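Local coordinates for GDSL-like Lipase/Acylhydrolase family protein (PDB 4K3U) that probably removes O-linked acetyl groups from peptidoglycan, as an SGNH-type (GDSL-like) acylhydrolase with an added beta-rich domain, at residues G84-V89 with I200-P205; T163-T168 with G182-L187; A100-N105 with M135-S140. All coordinates share one frame; numbering follows the deposited sequence.

Contact 1 (G84-V89 with I200-P205); sequences GGIGWV and INIENP
A classic beta bulge marks this antiparallel strand pair: Ile86 and Gly87 both face Ile202. Past the bulge the pairing continues to Val89, with a corner in the chain at Trp88. Gly87 and Ile202 exchange two bonds, Gly87 N to Ile202 O at 3.2 Å and Ile202 N to Gly87 O at 3.0 Å. In both, the donor stands well above the plane of the accepting carbonyl. Val89 and Ile200 form the next hydrogen-bonded pair, and Ile200 N lies in the carbonyl plane of Val89 O, 3.0 Å away. At the other end Asn204 N reaches Gly84 O at 3.1 Å.

Trp88 and Asn201 share one face of the sheet. The Asn201 amide lies nearly flat against the indole, their planes 16° apart, and its CB sits over the six-membered ring. Asn201 CG is anti to the backbone N (chi1 -167°), which carries the amide back over the pyrrole side, with CG 3.7 Å from Trp88 CE2. The indole NE1 is bound to the carbonyl of Thr238, and Phe152 also meets the ring.

On the other side Ile86 lies at an angle across Ile202. Ile86 CG1 stands between its backbone N and carbonyl carbon (chi1 68°), and CD1 comes to 3.6 Å from Ile202 CB. Gly85 has a positive phi and lies close against the backbones of Ile202 and Asn204. This strand pair has two unlike faces: an aromatic-amide stack, with the indole fixed by its N-H, and an aliphatic side built from isoleucine and valine.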
loop_
_atom_site.group_PDB
_atom_site.type_symbol
_atom_site.label_atom_id
_atom_site.label_comp_id
_atom_site.label_asym_id
_atom_site.label_seq_id
_atom_site.Cartn_x
_atom_site.Cartn_y
_atom_site.Cartn_z
ATOM N N GLY A 84 0.793 10.120 12.487
ATOM C CA GLY A 84 1.173 8.943 13.254
ATOM C C GLY A 84 2.489 8.288 12.841
ATOM O O GLY A 84 2.746 7.142 13.205
ATOM N N GLY A 85 3.325 9.003 12.093
ATOM C CA GLY A 85 4.592 8.457 11.624
ATOM C C GLY A 85 4.551 7.950 10.186
ATOM O O GLY A 85 3.502 8.000 9.515
ATOM N N ILE A 86 5.682 7.434 9.708
ATOM C CA ILE A 86 5.799 7.070 8.294
ATOM C C ILE A 86 5.194 5.706 7.931
ATOM O O ILE A 86 4.896 5.452 6.765
ATOM C CB ILE A 86 7.268 7.083 7.832
ATOM C CG1 ILE A 86 8.044 5.952 8.495
ATOM C CG2 ILE A 86 7.894 8.455 8.082
ATOM C CD1 ILE A 86 9.452 6.328 8.867
ATOM N N GLY A 87 5.003 4.843 8.923
ATOM C CA GLY A 87 4.370 3.561 8.694
ATOM C C GLY A 87 5.296 2.491 8.151
ATOM O O GLY A 87 6.503 2.502 8.407
ATOM N N TRP A 88 4.710 1.553 7.412
ATOM C CA TRP A 88 5.434 0.436 6.821
ATOM C C TRP A 88 6.176 0.863 5.546
ATOM O O TRP A 88 5.540 1.220 4.538
ATOM C CB TRP A 88 4.472 -0.713 6.490
ATOM C CG TRP A 88 3.810 -1.408 7.680
ATOM C CD1 TRP A 88 2.531 -1.203 8.150
ATOM C CD2 TRP A 88 4.370 -2.447 8.500
ATOM N NE1 TRP A 88 2.277 -2.039 9.214
ATOM C CE2 TRP A 88 3.383 -2.811 9.450
ATOM C CE3 TRP A 88 5.619 -3.090 8.540
ATOM C CZ2 TRP A 88 3.605 -3.791 10.425
ATOM C CZ3 TRP A 88 5.836 -4.070 9.500
ATOM C CH2 TRP A 88 4.837 -4.417 10.429
ATOM N N VAL A 89 7.506 0.815 5.581
ATOM C CA VAL A 89 8.316 1.237 4.433
ATOM C C VAL A 89 9.234 0.124 3.930
ATOM O O VAL A 89 9.422 -0.883 4.622
ATOM C CB VAL A 89 9.173 2.456 4.785
ATOM C CG1 VAL A 89 8.277 3.616 5.183
ATOM C CG2 VAL A 89 10.152 2.105 5.912
ATOM N N ILE A 200 9.251 -2.553 7.106
ATOM C CA ILE A 200 9.597 -2.109 8.444
ATOM C C ILE A 200 8.599 -1.042 8.886
ATOM O O ILE A 200 8.429 -0.043 8.196
ATOM C CB ILE A 200 11.012 -1.507 8.490
ATOM C CG1 ILE A 200 12.054 -2.536 8.055
ATOM C CG2 ILE A 200 11.326 -0.948 9.876
ATOM C CD1 ILE A 200 13.388 -1.926 7.785
ATOM N N ASN A 201 7.941 -1.251 10.023
ATOM C CA ASN A 201 6.960 -0.284 10.511
ATOM C C ASN A 201 7.619 0.685 11.461
ATOM O O ASN A 201 8.320 0.274 12.387
ATOM C CB ASN A 201 5.787 -0.969 11.211
ATOM C CG ASN A 201 4.608 -0.003 11.456
ATOM O OD1 ASN A 201 4.422 0.964 10.713
ATOM N ND2 ASN A 201 3.830 -0.257 12.509
ATOM N N ILE A 202 7.402 1.974 11.223
ATOM C CA ILE A 202 8.015 3.022 12.038
ATOM C C ILE A 202 6.947 4.031 12.476
ATOM O O ILE A 202 6.596 4.950 11.725
ATOM C CB ILE A 202 9.147 3.730 11.272
ATOM C CG1 ILE A 202 10.120 2.693 10.691
ATOM C CG2 ILE A 202 9.892 4.695 12.179
ATOM C CD1 ILE A 202 11.219 3.283 9.828
ATOM N N GLU A 203 6.437 3.834 13.692
ATOM C CA GLU A 203 5.267 4.548 14.203
ATOM C C GLU A 203 5.655 5.528 15.302
ATOM O O GLU A 203 6.494 5.216 16.148
ATOM C CB GLU A 203 4.235 3.561 14.762
ATOM C CG GLU A 203 3.178 3.126 13.798
ATOM C CD GLU A 203 2.311 2.022 14.360
ATOM O OE1 GLU A 203 2.356 1.785 15.591
ATOM O OE2 GLU A 203 1.585 1.389 13.565
ATOM N N ASN A 204 5.035 6.702 15.294
ATOM C CA ASN A 204 5.222 7.685 16.357
ATOM C C ASN A 204 4.310 7.328 17.552
ATOM O O ASN A 204 3.123 7.051 17.377
ATOM C CB ASN A 204 4.961 9.093 15.800
ATOM C CG ASN A 204 4.332 10.043 16.814
ATOM O OD1 ASN A 204 4.776 10.158 17.961
ATOM N ND2 ASN A 204 3.299 10.757 16.373
ATOM N N PRO A 205 4.881 7.292 18.769
ATOM C CA PRO A 205 4.171 6.863 19.987
ATOM C C PRO A 205 2.940 7.709 20.344
ATOM O O PRO A 205 2.052 7.216 21.048
ATOM C CB PRO A 205 5.239 6.989 21.080
ATOM C CG PRO A 205 6.289 7.889 20.515
ATOM C CD PRO A 205 6.286 7.643 19.042
#

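Contact 2 (T163-T168 with G182-L187); sequences TVNGNT and GAALPL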
loop_
_atom_site.group_PDB
_atom_site.type_symbol
_atom_site.label_atom_id
_atom_site.label_comp_id
_atom_site.label_asym_id
_atom_site.label_seq_id
_atom_site.Cartn_x
_atom_site.Cartn_y
_atom_site.Cartn_z
ATOM N N THR A 163 20.920 -5.943 15.347
ATOM C CA THR A 163 20.796 -4.762 16.197
ATOM C C THR A 163 20.002 -3.646 15.516
ATOM O O THR A 163 20.103 -3.446 14.314
ATOM C CB THR A 163 22.168 -4.188 16.611
ATOM O OG1 THR A 163 22.806 -3.605 15.470
ATOM C CG2 THR A 163 23.066 -5.270 17.224
ATOM N N VAL A 164 19.211 -2.933 16.314
ATOM C CA VAL A 164 18.454 -1.769 15.871
ATOM C C VAL A 164 18.871 -0.575 16.739
ATOM O O VAL A 164 18.562 -0.536 17.938
ATOM C CB VAL A 164 16.935 -2.005 15.992
ATOM C CG1 VAL A 164 16.177 -0.741 15.658
ATOM C CG2 VAL A 164 16.487 -3.166 15.100
ATOM N N ASN A 165 19.595 0.372 16.146
ATOM C CA ASN A 165 20.227 1.473 16.889
ATOM C C ASN A 165 21.025 0.975 18.086
ATOM O O ASN A 165 20.948 1.543 19.169
ATOM C CB ASN A 165 19.184 2.494 17.355
ATOM C CG ASN A 165 18.728 3.422 16.230
ATOM O OD1 ASN A 165 19.101 3.242 15.071
ATOM N ND2 ASN A 165 17.907 4.412 16.571
ATOM N N GLY A 166 21.770 -0.104 17.892
ATOM C CA GLY A 166 22.633 -0.615 18.938
ATOM C C GLY A 166 22.014 -1.710 19.786
ATOM O O GLY A 166 22.737 -2.515 20.370
ATOM N N ASN A 167 20.685 -1.747 19.852
ATOM C CA ASN A 167 19.983 -2.700 20.714
ATOM C C ASN A 167 19.794 -4.082 20.076
ATOM O O ASN A 167 19.346 -4.207 18.940
ATOM C CB ASN A 167 18.622 -2.124 21.131
ATOM C CG ASN A 167 18.755 -0.843 21.954
ATOM O OD1 ASN A 167 19.648 -0.723 22.796
ATOM N ND2 ASN A 167 17.885 0.123 21.694
ATOM N N THR A 168 20.133 -5.117 20.829
ATOM C CA THR A 168 20.058 -6.474 20.335
ATOM C C THR A 168 18.615 -6.926 20.194
ATOM O O THR A 168 17.828 -6.861 21.141
ATOM C CB THR A 168 20.811 -7.447 21.259
ATOM O OG1 THR A 168 22.195 -7.092 21.281
ATOM C CG2 THR A 168 20.667 -8.880 20.764
ATOM N N GLY A 182 11.947 -0.737 20.001
ATOM C CA GLY A 182 11.814 0.702 20.045
ATOM C C GLY A 182 13.112 1.361 19.630
ATOM O O GLY A 182 14.188 0.946 20.059
ATOM N N ALA A 183 13.019 2.383 18.787
ATOM C CA ALA A 183 14.208 3.107 18.366
ATOM C C ALA A 183 13.922 4.588 18.131
ATOM O O ALA A 183 13.212 5.229 18.896
ATOM C CB ALA A 183 14.791 2.473 17.112
ATOM N N ALA A 184 14.493 5.117 17.064
ATOM C CA ALA A 184 14.396 6.522 16.738
ATOM C C ALA A 184 14.969 6.699 15.351
ATOM O O ALA A 184 15.785 5.889 14.911
ATOM C CB ALA A 184 15.150 7.375 17.753
ATOM N N LEU A 185 14.543 7.739 14.650
ATOM C CA LEU A 185 15.159 8.049 13.370
ATOM C C LEU A 185 16.260 9.091 13.582
ATOM O O LEU A 185 16.107 9.981 14.408
ATOM C CB LEU A 185 14.113 8.531 12.375
ATOM C CG LEU A 185 13.182 7.393 11.957
ATOM C CD1 LEU A 185 11.784 7.907 11.685
ATOM C CD2 LEU A 185 13.737 6.689 10.726
ATOM N N PRO A 186 17.382 8.978 12.848
ATOM C CA PRO A 186 17.718 7.958 11.847
ATOM C C PRO A 186 17.800 6.554 12.436
ATOM O O PRO A 186 18.256 6.369 13.565
ATOM C CB PRO A 186 19.093 8.406 11.332
ATOM C CG PRO A 186 19.160 9.867 11.629
ATOM C CD PRO A 186 18.423 10.018 12.936
ATOM N N LEU A 187 17.342 5.574 11.673
ATOM C CA LEU A 187 17.290 4.203 12.152
ATOM C C LEU A 187 18.389 3.362 11.503
ATOM O O LEU A 187 18.475 3.301 10.288
ATOM C CB LEU A 187 15.911 3.614 11.857
ATOM C CG LEU A 187 15.612 2.179 12.264
ATOM C CD1 LEU A 187 15.760 2.081 13.749
ATOM C CD2 LEU A 187 14.195 1.795 11.840
#
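Asn165 meets the chain at Ala184 and Leu187 from the tip of a beta hairpin. Strands 161-164 and 167-170 are joined there by a type I' turn from Val164 to Asn167. The turn is closed by Val164 N to Asn167 O at 2.9 Å and by Asn167 N to Val164 O at 3.1 Å. Asn165 and Gly166 occupy its two central positions, both with positive phi.

Asn165 has more surface buried here than any other residue of the two segments. Its CG is anti to the carbonyl carbon (chi1 -78°), and the amide reaches across to the bend between strands 177-184 and 187-191. ND2 donates to Ala184 O at 3.1 Å. The bond is somewhat bent, 145° at the hydrogen, and the donor is tilted from the carbonyl plane. The amide's other end is used too: OD1 accepts from the backbone N of Thr188. One amide thus grips this bend on both sides of Pro186, which follows a cis peptide bond. Holding both ends in this way fixes the rotation of the amide.

Val164 is on the buried side of the hairpin. Its CG1 is anti to the backbone N (chi1 174°) and meets two partners, Ala183 CB at 3.8 Å and the CD1 methyl of Leu187. The Val164 and Leu187 side chains are skewed to each other. Val149 of strand 146-155 adjoins both Ala183 and Leu187. The tightest carbon pair is Val164 CG1 with Leu187 CD1, 3.4 Å apart.

Contact 3 (A100-N105 with M135-S140); sequences AAVRHN and MTLTAS
Arg103 reaches out and then bends across Thr138. Its chain is bent at chi3 (-81°), and this turns the guanidinium across the neighbouring strand. Thr138 CB lies under one face of the group, offset toward the rim, while CG2 comes to 3.2 Å from Arg103 NH2. The Thr138 CG2 methyl is anti to its backbone N, on the side that meets the arginine.

On the opposite face of the sheet His104 and Leu137 run side by side, pointing the same way. Leu137 CD2 is in van der Waals contact with His104 NE2, 3.6 Å away; that nitrogen hydrogen-bonds to the carbonyl of Tyr90. Met135 approaches differently. Its chain bends at chi2 and chi3, and SD arrives in the plane of the imidazole, at the ring edge, 5.0 Å from the centroid of His104.

These side chains sit on an antiparallel strand pair, 102-106 with 133-139, at one border of a five-stranded sheet. Two hydrogen-bonded pairs set the register, Arg103 with Thr138 and Asn105 with Thr136. Arg103 N meets Thr138 O at 2.8 Å. A water bridges Asn105 O, to which it donates, and Thr136 OG1; that hydroxyl also bonds to the Thr188 hydroxyl.

Ser140 closes the end of the pair with two bonds. Its N gives a nearly straight bond to Ala101 O (2.9 Å, 177°), and its OG donates to Ala100 O at 2.7 Å.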
loop_
_atom_site.group_PDB
_atom_site.type_symbol
_atom_site.label_atom_id
_atom_site.label_comp_id
_atom_site.label_asym_id
_atom_site.label_seq_id
_atom_site.Cartn_x
_atom_site.Cartn_y
_atom_site.Cartn_z
ATOM N N ALA A 100 8.516 8.003 -0.516
ATOM C CA ALA A 100 8.642 9.452 -0.317
ATOM C C ALA A 100 9.092 9.830 1.100
ATOM O O ALA A 100 9.826 10.802 1.280
ATOM C CB ALA A 100 7.326 10.143 -0.634
ATOM N N ALA A 101 8.646 9.062 2.092
ATOM C CA ALA A 101 8.800 9.441 3.498
ATOM C C ALA A 101 10.168 9.095 4.095
ATOM O O ALA A 101 10.550 9.661 5.110
ATOM C CB ALA A 101 7.703 8.796 4.336
ATOM N N VAL A 102 10.895 8.164 3.484
ATOM C CA VAL A 102 12.195 7.754 4.009
ATOM C C VAL A 102 13.238 7.625 2.920
ATOM O O VAL A 102 12.904 7.387 1.756
ATOM C CB VAL A 102 12.120 6.406 4.770
ATOM C CG1 VAL A 102 11.233 6.533 5.950
ATOM C CG2 VAL A 102 11.640 5.285 3.856
ATOM N N ARG A 103 14.502 7.795 3.304
ATOM C CA ARG A 103 15.627 7.585 2.398
ATOM C C ARG A 103 16.492 6.444 2.931
ATOM O O ARG A 103 16.628 6.296 4.144
ATOM C CB ARG A 103 16.450 8.866 2.248
ATOM C CG ARG A 103 15.609 10.069 1.825
ATOM C CD ARG A 103 16.446 11.341 1.691
ATOM N NE ARG A 103 16.704 12.007 2.970
ATOM C CZ ARG A 103 17.881 12.008 3.592
ATOM N NH1 ARG A 103 18.917 11.376 3.056
ATOM N NH2 ARG A 103 18.024 12.646 4.751
ATOM N N HIS A 104 17.065 5.653 2.025
ATOM C CA HIS A 104 17.812 4.431 2.373
ATOM C C HIS A 104 19.319 4.539 2.100
ATOM O O HIS A 104 19.722 4.930 1.013
ATOM C CB HIS A 104 17.264 3.229 1.588
ATOM C CG HIS A 104 15.894 2.790 2.007
ATOM N ND1 HIS A 104 14.745 3.382 1.532
ATOM C CD2 HIS A 104 15.491 1.812 2.857
ATOM C CE1 HIS A 104 13.692 2.788 2.069
ATOM N NE2 HIS A 104 14.115 1.830 2.872
ATOM N N ASN A 105 20.145 4.165 3.073
ATOM C CA ASN A 105 21.593 4.071 2.864
ATOM C C ASN A 105 22.154 2.788 3.504
ATOM O O ASN A 105 22.219 2.657 4.726
ATOM C CB ASN A 105 22.293 5.328 3.415
ATOM C CG ASN A 105 23.819 5.174 3.526
ATOM O OD1 ASN A 105 24.445 4.360 2.829
ATOM N ND2 ASN A 105 24.424 5.978 4.413
ATOM N N MET A 135 21.966 -1.135 7.185
ATOM C CA MET A 135 21.003 -0.237 6.553
ATOM C C MET A 135 20.613 0.918 7.481
ATOM O O MET A 135 20.250 0.708 8.640
ATOM C CB MET A 135 19.745 -1.004 6.129
ATOM C CG MET A 135 18.654 -0.120 5.568
ATOM S SD MET A 135 19.112 0.717 4.029
ATOM C CE MET A 135 19.547 -0.676 2.986
ATOM N N THR A 136 20.697 2.140 6.973
ATOM C CA THR A 136 20.191 3.289 7.709
ATOM C C THR A 136 18.994 3.910 6.981
ATOM O O THR A 136 19.058 4.192 5.781
ATOM C CB THR A 136 21.301 4.346 7.923
ATOM O OG1 THR A 136 22.348 3.759 8.704
ATOM C CG2 THR A 136 20.761 5.560 8.661
ATOM N N LEU A 137 17.896 4.092 7.705
ATOM C CA LEU A 137 16.736 4.791 7.162
ATOM C C LEU A 137 16.639 6.165 7.783
ATOM O O LEU A 137 16.656 6.305 9.013
ATOM C CB LEU A 137 15.439 4.030 7.427
ATOM C CG LEU A 137 15.245 2.707 6.689
ATOM C CD1 LEU A 137 15.845 1.567 7.478
ATOM C CD2 LEU A 137 13.761 2.476 6.445
ATOM N N THR A 138 16.520 7.170 6.926
ATOM C CA THR A 138 16.431 8.549 7.369
ATOM C C THR A 138 15.107 9.163 6.916
ATOM O O THR A 138 14.752 9.096 5.736
ATOM C CB THR A 138 17.608 9.380 6.829
ATOM O OG1 THR A 138 18.846 8.778 7.234
ATOM C CG2 THR A 138 17.545 10.803 7.352
ATOM N N ALA A 139 14.381 9.748 7.865
ATOM C CA ALA A 139 13.125 10.434 7.581
ATOM C C ALA A 139 13.360 11.621 6.665
ATOM O O ALA A 139 14.242 12.430 6.911
ATOM C CB ALA A 139 12.456 10.894 8.872
ATOM N N SER A 140 12.571 11.702 5.598
ATOM C CA SER A 140 12.653 12.794 4.633
ATOM C C SER A 140 12.369 14.139 5.296
ATOM O O SER A 140 13.271 14.819 5.784
ATOM C CB SER A 140 11.665 12.561 3.481
ATOM O OG SER A 140 12.037 11.446 2.688
HETATM O O HOH W 1 24.012 2.019 7.030
#

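How the contacts relate
Contacts 2 and 3 are nested in series between the two segments of contact 1. Contact 1 belongs to a branched antiparallel sheet that contact 2 also reaches through strand 177-184. Contacts 2 and 3 share the five-stranded sheet, where Leu187 O and Leu137 N probably hydrogen-bond at 2.8 Å. The two sheets pack through aliphatic side chains. Ile86 CD1 touches Val102 CG1 at 3.4 Å, Val89 CG2 meets Leu137 CD2 at 3.7 Å, and Ile202 CD1 lies 3.9 Å from Leu187 CD2. Leu185, in the loop before strand 187-191, also touches Ile202. The centre of contact 1 is about 12 Å from that of contact 3 and about 14 Å from that of contact 2.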